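Local coordinates for fibronectin-binding protein (Streptococcus pyogenes, PDB 5A0L) that acts as a bacterial surface adhesin whose internal thioester mediates covalent host binding, and probably also binds fibronectin, at residues A[32-37]-A[119-124]; A[113-118]-A[165-170]. One frame throughout, in Å; residues are numbered along the deposited sequence.

How the contacts relate
Helix 120-135 and the loop that leads into it link the two contacts, whose centres lie 14 Å apart. Contact 1 sets the entry to a barrel strand against the first turn of that helix; contact 2 packs the loop just before it on helix 158-172. The two meet directly, for Ile118 and Met115 of contact 2 pack on Ala123 of contact 1. Contact 1 is partly buried and mixes a phenol-amide hydrogen bond and a water bridge with aliphatic packing. Contact 2, though farther from the chain centre, is largely buried and mainly apolar, centred on Ala167, with Lys170 forming its exposed border through a ring contact and another water bridge.

Contact 1 (A[32-37]-A[119-124]). With ZN (zinc ion), chain C.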
ATOM      1  N   TYR A  32       7.213  10.286   3.810  1.00 17.33           N
ATOM      2  CA  TYR A  32       7.483   9.179   2.913  1.00 15.78           C
ATOM      3  C   TYR A  32       7.866   7.889   3.622  1.00 15.58           C
ATOM      4  O   TYR A  32       8.550   7.901   4.640  1.00 16.84           O
ATOM      5  CB  TYR A  32       8.598   9.500   1.926  1.00 16.17           C
ATOM      6  CG  TYR A  32       8.312  10.642   0.971  1.00 16.07           C
ATOM      7  CD1 TYR A  32       7.106  10.723   0.270  1.00 15.54           C
ATOM      8  CD2 TYR A  32       9.261  11.596   0.708  1.00 20.25           C
ATOM      9  CE1 TYR A  32       6.844  11.730  -0.632  1.00 16.27           C
ATOM     10  CE2 TYR A  32       9.009  12.622  -0.177  1.00 20.98           C
ATOM     11  CZ  TYR A  32       7.799  12.678  -0.847  1.00 18.50           C
ATOM     12  OH  TYR A  32       7.561  13.728  -1.679  1.00 23.51           O
ATOM     13  N   HIS A  33       7.400   6.797   3.037  1.00 15.07           N
ATOM     14  CA  HIS A  33       7.824   5.453   3.352  0.60 14.23           C
ATOM     15  C   HIS A  33       7.970   4.675   2.038  1.00 13.73           C
ATOM     16  O   HIS A  33       7.355   5.041   1.009  1.00 15.46           O
ATOM     17  CB  HIS A  33       6.824   4.734   4.286  0.60 16.15           C
ATOM     18  CG  HIS A  33       6.619   5.429   5.588  0.60 17.26           C
ATOM     19  ND1 HIS A  33       5.658   6.393   5.768  0.60 18.73           N
ATOM     20  CD2 HIS A  33       7.305   5.361   6.750  0.60 18.96           C
ATOM     21  CE1 HIS A  33       5.722   6.854   7.000  0.60 21.02           C
ATOM     22  NE2 HIS A  33       6.721   6.255   7.617  0.60 19.35           N
ATOM     23  N   ASN A  34       8.733   3.590   2.058  1.00 13.33           N
ATOM     24  CA  ASN A  34       8.840   2.728   0.893  1.00 13.07           C
ATOM     25  C   ASN A  34       9.029   1.314   1.392  1.00 14.02           C
ATOM     26  O   ASN A  34      10.141   0.828   1.598  1.00 14.02           O
ATOM     27  CB  ASN A  34       9.966   3.198  -0.027  1.00 15.19           C
ATOM     28  CG  ASN A  34       9.976   2.443  -1.329  1.00 16.24           C
ATOM     29  OD1 ASN A  34       9.302   1.428  -1.479  1.00 16.05           O
ATOM     30  ND2 ASN A  34      10.702   2.958  -2.290  1.00 22.43           N
ATOM     31  N   LEU A  35       7.897   0.686   1.690  1.00 12.78           N
ATOM     32  CA  LEU A  35       7.917  -0.609   2.358  1.00 12.19           C
ATOM     33  C   LEU A  35       8.182  -1.751   1.413  1.00 12.85           C
ATOM     34  O   LEU A  35       7.655  -1.782   0.275  1.00 13.62           O
ATOM     35  CB  LEU A  35       6.592  -0.878   3.100  1.00 12.09           C
ATOM     36  CG  LEU A  35       6.182   0.227   4.076  1.00 12.85           C
ATOM     37  CD1 LEU A  35       4.897  -0.180   4.787  1.00 14.02           C
ATOM     38  CD2 LEU A  35       7.288   0.564   5.068  1.00 13.88           C
ATOM     39  N   LYS A  36       8.975  -2.712   1.871  1.00 12.45           N
ATOM     40  CA  LYS A  36       9.330  -3.923   1.154  1.00 12.62           C
ATOM     41  C   LYS A  36       9.216  -5.136   2.038  1.00 12.98           C
ATOM     42  O   LYS A  36       9.323  -5.014   3.266  1.00 13.91           O
ATOM     43  CB  LYS A  36      10.781  -3.873   0.617  1.00 14.88           C
ATOM     44  CG  LYS A  36      11.185  -2.597  -0.102  1.00 15.91           C
ATOM     45  CD  LYS A  36      10.549  -2.411  -1.472  1.00 16.91           C
ATOM     46  CE  LYS A  36      11.212  -1.222  -2.179  1.00 18.27           C
ATOM     47  NZ  LYS A  36      10.579  -0.855  -3.434  1.00 21.48           N
ATOM     48  N   VAL A  37       9.059  -6.292   1.426  1.00 12.47           N
ATOM     49  CA  VAL A  37       9.206  -7.569   2.095  1.00 13.21           C
ATOM     50  C   VAL A  37      10.168  -8.458   1.307  1.00 13.04           C
ATOM     51  O   VAL A  37      10.220  -8.425   0.069  1.00 14.49           O
ATOM     52  CB  VAL A  37       7.862  -8.320   2.284  1.00 14.18           C
ATOM     53  CG1 VAL A  37       6.939  -7.528   3.206  1.00 14.94           C
ATOM     54  CG2 VAL A  37       7.165  -8.606   0.967  1.00 15.49           C
ATOM     55  N   GLU A 119       6.529  11.142  -9.202  1.00 14.98           N
ATOM     56  CA  GLU A 119       7.748  10.575  -8.686  1.00 16.62           C
ATOM     57  C   GLU A 119       7.419   9.381  -7.789  1.00 15.42           C
ATOM     58  O   GLU A 119       6.394   9.388  -7.098  1.00 14.84           O
ATOM     59  CB  GLU A 119       8.532  11.628  -7.901  1.00 16.73           C
ATOM     60  CG  GLU A 119       9.030  12.779  -8.748  1.00 18.94           C
ATOM     61  CD  GLU A 119       9.540  13.971  -7.967  1.00 26.08           C
ATOM     62  OE1 GLU A 119       9.660  13.913  -6.721  1.00 28.88           O
ATOM     63  OE2 GLU A 119       9.840  14.988  -8.616  1.00 30.54           O
ATOM     64  N   ASP A 120       8.292   8.381  -7.758  1.00 14.82           N
ATOM     65  CA  ASP A 120       7.995   7.120  -7.078  1.00 14.73           C
ATOM     66  C   ASP A 120       7.485   7.322  -5.631  1.00 14.69           C
ATOM     67  O   ASP A 120       6.482   6.718  -5.253  1.00 14.07           O
ATOM     68  CB  ASP A 120       9.215   6.220  -7.039  1.00 17.15           C
ATOM     69  CG  ASP A 120       9.629   5.724  -8.409  1.00 22.22           C
ATOM     70  OD1 ASP A 120       8.929   5.964  -9.411  1.00 25.32           O
ATOM     71  OD2 ASP A 120      10.703   5.112  -8.473  1.00 34.21           O
ATOM     72  N   LEU A 121       8.162   8.132  -4.826  1.00 13.76           N
ATOM     73  CA  LEU A 121       7.736   8.244  -3.423  1.00 13.25           C
ATOM     74  C   LEU A 121       6.385   8.917  -3.316  1.00 13.09           C
ATOM     75  O   LEU A 121       5.609   8.599  -2.400  1.00 13.22           O
ATOM     76  CB  LEU A 121       8.806   8.979  -2.609  1.00 16.29           C
ATOM     77  CG  LEU A 121      10.084   8.178  -2.353  1.00 16.06           C
ATOM     78  CD1 LEU A 121      11.228   9.070  -1.856  1.00 18.87           C
ATOM     79  CD2 LEU A 121       9.855   7.020  -1.385  1.00 17.69           C
ATOM     80  N   ASN A 122       6.096   9.865  -4.201  1.00 13.22           N
ATOM     81  CA  ASN A 122       4.765  10.471  -4.248  1.00 12.99           C
ATOM     82  C   ASN A 122       3.684   9.489  -4.751  1.00 12.38           C
ATOM     83  O   ASN A 122       2.535   9.566  -4.295  1.00 13.10           O
ATOM     84  CB  ASN A 122       4.772  11.726  -5.120  1.00 14.20           C
ATOM     85  CG  ASN A 122       5.558  12.861  -4.512  1.00 14.44           C
ATOM     86  OD1 ASN A 122       5.636  12.988  -3.292  1.00 15.86           O
ATOM     87  ND2 ASN A 122       6.139  13.713  -5.374  1.00 15.43           N
ATOM     88  N   ALA A 123       4.057   8.614  -5.670  1.00 12.38           N
ATOM     89  CA  ALA A 123       3.126   7.638  -6.220  1.00 12.05           C
ATOM     90  C   ALA A 123       2.779   6.619  -5.133  1.00 12.51           C
ATOM     91  O   ALA A 123       1.609   6.183  -5.015  1.00 12.22           O
ATOM     92  CB  ALA A 123       3.707   6.978  -7.442  1.00 13.19           C
ATOM     93  N   ILE A 124       3.783   6.187  -4.374  1.00 12.15           N
ATOM     94  CA  ILE A 124       3.541   5.303  -3.214  1.00 11.91           C
ATOM     95  C   ILE A 124       2.604   6.023  -2.236  1.00 12.02           C
ATOM     96  O   ILE A 124       1.651   5.421  -1.735  1.00 12.14           O
ATOM     97  CB  ILE A 124       4.889   4.938  -2.565  1.00 11.96           C
ATOM     98  CG1 ILE A 124       5.683   3.996  -3.468  1.00 14.51           C
ATOM     99  CG2 ILE A 124       4.683   4.296  -1.195  1.00 12.38           C
ATOM    100  CD1 ILE A 124       7.130   3.823  -3.078  1.00 15.87           C
TER
HETATM  101 ZN    ZN C1271       7.386   6.888   9.602  0.60 21.68          ZN
HETATM  102  O   HOH W   1       5.899   7.282   0.213  1.00 14.95           O
HETATM  103  O   HOH W   2       7.075   9.019   9.231  0.60 31.30           O
HETATM  104  O   HOH W   3       7.966   7.570  11.574  0.60 30.93           O
HETATM  105  O   HOH W   4       5.531   6.644  10.540  0.60 26.26           O
HETATM  106  O   HOH W   5       9.407   7.205   9.073  0.60 24.49           O
HETATM  107  O   HOH W   6       7.884   5.007  10.341  0.60 23.06           O
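Tyr32 and Leu121 meet where the chain running into barrel strand 35-39 passes the first turn of helix 120-135. Leu121 CB sits over one face of the Tyr32 ring, 3.9 Å from its centroid and displaced toward the CD1-CE1 side, a CH-pi contact in which the two side chains cross at about a right angle. The ring is gripped at its far end as well: Tyr32 OH donates to Asn122 OD1 over 2.6 Å. The C=O...donor angle is 133°, and the hydroxyl is tilted 26° from the carbonyl plane. Gln160 accepts from the other branch of the same amide, Asn122 ND2, so both amide ends are held and the rotation of the group is fixed.

Farther along, Leu121 CD2 reaches Asn34 CB at 4.1 Å, while Ile124 CG2 packs against the His33 carbonyl oxygen at 3.5 Å. Water 1 binds that same oxygen, donating to His33 O at 2.8 Å and to Leu121 O at 2.9 Å, and thus ties the two backbones together. Asn34 CG is anti to the backbone N (chi1 -172°), which brings it to the end of Ile124; these two side chains also cross at about a right angle, and Ile124 CD1 touches Asn34 OD1 at 3.6 Å. The stronger polar partner of that oxygen is Gln46 on strand 45-49; the bond from Lys36 NZ is weak.

His33 turns away from the helix, stacks on Phe56 and, in the conformer described, binds a zinc ion through NE2 at 2.2 Å, five waters completing a six-coordinate shell. Strand entry meets helix start here, and aromatic packing and a side-chain hydrogen bond join the antiparallel barrel to the helical part of the thioester-domain fold.

Contact 2 (A[113-118]-A[165-170]); sequences GFMNGI and REALKK
Lys170 lies over the ring of Phe114 at the edge of the packing between loop 113-118 and helix 158-172. Its CB stands above one ring face, 3.8 Å from the centroid and 18° off the normal, in a CH-pi contact displaced toward Phe114 CE2, which it approaches to 3.6 Å. Beyond CG the chain is extended, with CD anti to CA (chi2 175°), and it runs obliquely over the same ring, where Lys170 CD meets Phe114 CD1 at 3.8 Å. At the tip NZ donates to water 7 over 2.9 Å, and this water in turn donates to Phe114 O at 3.1 Å. One residue thus covers the ring with its methylenes and reaches the backbone of the same phenylalanine with its ammonium group.

Further inside, Ala167 CB faces the loop. It comes within 3.4 Å of Phe114 O, and two apolar tips converge on it: Met115 CE at 3.8 Å, in the conformer described, and Ile118 CD1 at 3.9 Å. The loop that delivers these groups is built from two successive beta turns, type I from Gly113 to Asn116 and type II from Met115 to Ile118. Ala167 CB, met by a carbonyl oxygen and two apolar tips, makes this a close loop-on-helix contact between helix 158-172 and the link from helix 92-105 to helix 120-135 in the helical part of the domain.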
ATOM      1  N   GLY A 113      -2.256   4.332 -16.327  1.00 12.56           N
ATOM      2  CA  GLY A 113      -1.530   5.585 -16.399  1.00 13.57           C
ATOM      3  C   GLY A 113      -1.845   6.601 -15.360  1.00 12.32           C
ATOM      4  O   GLY A 113      -1.359   7.741 -15.419  1.00 13.81           O
ATOM      5  N   PHE A 114      -2.623   6.203 -14.327  1.00 12.92           N
ATOM      6  CA  PHE A 114      -2.961   7.205 -13.313  1.00 13.86           C
ATOM      7  C   PHE A 114      -1.741   7.831 -12.645  1.00 14.05           C
ATOM      8  O   PHE A 114      -1.792   8.977 -12.200  1.00 15.45           O
ATOM      9  CB  PHE A 114      -3.812   6.652 -12.182  1.00 14.11           C
ATOM     10  CG  PHE A 114      -5.177   6.144 -12.578  1.00 14.15           C
ATOM     11  CD1 PHE A 114      -5.703   6.266 -13.856  1.00 16.65           C
ATOM     12  CD2 PHE A 114      -5.924   5.466 -11.612  1.00 15.27           C
ATOM     13  CE1 PHE A 114      -6.965   5.759 -14.147  1.00 18.18           C
ATOM     14  CE2 PHE A 114      -7.165   4.958 -11.896  1.00 17.62           C
ATOM     15  CZ  PHE A 114      -7.682   5.083 -13.179  1.00 16.95           C
ATOM     16  N   MET A 115      -0.683   7.011 -12.514  0.50 13.12           N
ATOM     17  CA  MET A 115       0.589   7.384 -11.868  0.50 14.05           C
ATOM     18  C   MET A 115       1.559   8.138 -12.776  0.50 13.35           C
ATOM     19  O   MET A 115       2.616   8.555 -12.310  0.50 14.83           O
ATOM     20  CB  MET A 115       1.358   6.151 -11.337  0.50 15.32           C
ATOM     21  CG  MET A 115       0.693   5.287 -10.263  0.50 16.82           C
ATOM     22  SD  MET A 115       0.292   6.088  -8.692  0.50 18.33           S
ATOM     23  CE  MET A 115      -1.376   6.547  -9.149  0.50 15.40           C
ATOM     24  N   ASN A 116       1.238   8.288 -14.070  1.00 13.36           N
ATOM     25  CA  ASN A 116       2.219   8.828 -15.023  1.00 13.63           C
ATOM     26  C   ASN A 116       2.761  10.163 -14.552  1.00 15.17           C
ATOM     27  O   ASN A 116       2.017  11.074 -14.214  1.00 16.44           O
ATOM     28  CB  ASN A 116       1.577   9.078 -16.371  1.00 14.68           C
ATOM     29  CG  ASN A 116       1.269   7.815 -17.145  1.00 13.20           C
ATOM     30  OD1 ASN A 116       1.688   6.695 -16.807  1.00 13.35           O
ATOM     31  ND2 ASN A 116       0.538   7.996 -18.261  1.00 14.06           N
ATOM     32  N   GLY A 117       4.090  10.267 -14.530  1.00 16.46           N
ATOM     33  CA  GLY A 117       4.754  11.514 -14.174  1.00 20.07           C
ATOM     34  C   GLY A 117       4.910  11.788 -12.700  1.00 17.04           C
ATOM     35  O   GLY A 117       5.506  12.783 -12.322  1.00 19.16           O
ATOM     36  N   ILE A 118       4.307  10.952 -11.858  1.00 15.99           N
ATOM     37  CA  ILE A 118       4.419  11.113 -10.407  1.00 15.10           C
ATOM     38  C   ILE A 118       5.692  10.407  -9.941  1.00 14.93           C
ATOM     39  O   ILE A 118       5.903   9.254 -10.249  1.00 16.75           O
ATOM     40  CB  ILE A 118       3.158  10.565  -9.681  1.00 14.63           C
ATOM     41  CG1 ILE A 118       1.906  11.262 -10.193  1.00 15.24           C
ATOM     42  CG2 ILE A 118       3.324  10.766  -8.191  1.00 13.91           C
ATOM     43  CD1 ILE A 118       0.607  10.769  -9.587  1.00 14.84           C
ATOM     44  N   ARG A 165      -3.273  14.599  -6.651  1.00 14.29           N
ATOM     45  CA  ARG A 165      -4.678  14.752  -6.301  1.00 14.76           C
ATOM     46  C   ARG A 165      -5.574  14.112  -7.347  1.00 15.64           C
ATOM     47  O   ARG A 165      -6.537  13.415  -6.987  1.00 15.89           O
ATOM     48  CB  ARG A 165      -5.029  16.229  -6.174  1.00 15.65           C
ATOM     49  CG  ARG A 165      -4.362  16.915  -5.014  1.00 15.68           C
ATOM     50  CD  ARG A 165      -4.493  18.434  -5.106  1.00 16.84           C
ATOM     51  NE  ARG A 165      -3.924  19.123  -3.954  1.00 17.11           N
ATOM     52  CZ  ARG A 165      -3.586  20.407  -3.907  1.00 18.03           C
ATOM     53  NH1 ARG A 165      -3.771  21.188  -4.951  1.00 20.80           N
ATOM     54  NH2 ARG A 165      -3.039  20.903  -2.806  1.00 20.15           N
ATOM     55  N   GLU A 166      -5.276  14.322  -8.630  1.00 15.77           N
ATOM     56  CA  GLU A 166      -6.109  13.738  -9.657  1.00 15.98           C
ATOM     57  C   GLU A 166      -6.038  12.223  -9.658  1.00 14.93           C
ATOM     58  O   GLU A 166      -7.047  11.528  -9.870  1.00 16.25           O
ATOM     59  CB  GLU A 166      -5.763  14.355 -11.036  1.00 19.41           C
ATOM     60  CG  GLU A 166      -6.117  15.839 -11.128  1.00 24.33           C
ATOM     61  CD  GLU A 166      -7.564  16.136 -10.706  1.00 27.33           C
ATOM     62  OE1 GLU A 166      -8.478  15.582 -11.350  1.00 30.94           O
ATOM     63  OE2 GLU A 166      -7.799  16.915  -9.717  1.00 33.83           O
ATOM     64  N   ALA A 167      -4.846  11.681  -9.431  1.00 14.28           N
ATOM     65  CA  ALA A 167      -4.672  10.238  -9.367  1.00 13.93           C
ATOM     66  C   ALA A 167      -5.481   9.650  -8.208  1.00 13.38           C
ATOM     67  O   ALA A 167      -6.131   8.615  -8.358  1.00 14.02           O
ATOM     68  CB  ALA A 167      -3.213   9.856  -9.263  1.00 14.80           C
ATOM     69  N   LEU A 168      -5.384  10.295  -7.050  1.00 13.00           N
ATOM     70  CA  LEU A 168      -6.094   9.782  -5.875  1.00 12.95           C
ATOM     71  C   LEU A 168      -7.620   9.715  -6.128  1.00 13.09           C
ATOM     72  O   LEU A 168      -8.271   8.716  -5.796  1.00 14.08           O
ATOM     73  CB  LEU A 168      -5.747  10.628  -4.660  1.00 13.17           C
ATOM     74  CG  LEU A 168      -6.380  10.159  -3.354  1.00 13.08           C
ATOM     75  CD1 LEU A 168      -6.078   8.709  -3.052  1.00 13.68           C
ATOM     76  CD2 LEU A 168      -5.898  11.062  -2.218  1.00 15.60           C
ATOM     77  N   LYS A 169      -8.169  10.751  -6.744  1.00 13.78           N
ATOM     78  CA  LYS A 169      -9.589  10.762  -7.052  1.00 14.90           C
ATOM     79  C   LYS A 169      -9.973   9.572  -7.942  1.00 15.26           C
ATOM     80  O   LYS A 169     -10.997   8.925  -7.722  1.00 16.12           O
ATOM     81  CB  LYS A 169      -9.972  12.049  -7.763  1.00 17.59           C
ATOM     82  CG  LYS A 169      -9.906  13.281  -6.907  1.00 19.91           C
ATOM     83  CD  LYS A 169     -10.270  14.510  -7.744  1.00 23.60           C
ATOM     84  CE  LYS A 169     -10.044  15.766  -6.966  1.00 27.97           C
ATOM     85  NZ  LYS A 169     -10.229  16.960  -7.837  1.00 33.26           N
ATOM     86  N   LYS A 170      -9.141   9.273  -8.942  1.00 14.23           N
ATOM     87  CA  LYS A 170      -9.437   8.159  -9.834  1.00 14.84           C
ATOM     88  C   LYS A 170      -9.383   6.828  -9.093  1.00 13.97           C
ATOM     89  O   LYS A 170     -10.177   5.915  -9.340  1.00 15.50           O
ATOM     90  CB  LYS A 170      -8.501   8.163 -11.048  1.00 17.37           C
ATOM     91  CG  LYS A 170      -8.692   9.381 -11.966  1.00 18.06           C
ATOM     92  CD  LYS A 170      -7.684   9.439 -13.114  1.00 21.88           C
ATOM     93  CE  LYS A 170      -7.669  10.790 -13.840  1.00 26.88           C
ATOM     94  NZ  LYS A 170      -6.512  10.742 -14.778  1.00 30.52           N
TER
HETATM   95  O   HOH W   7      -4.377  10.539 -12.879  1.00 23.52           O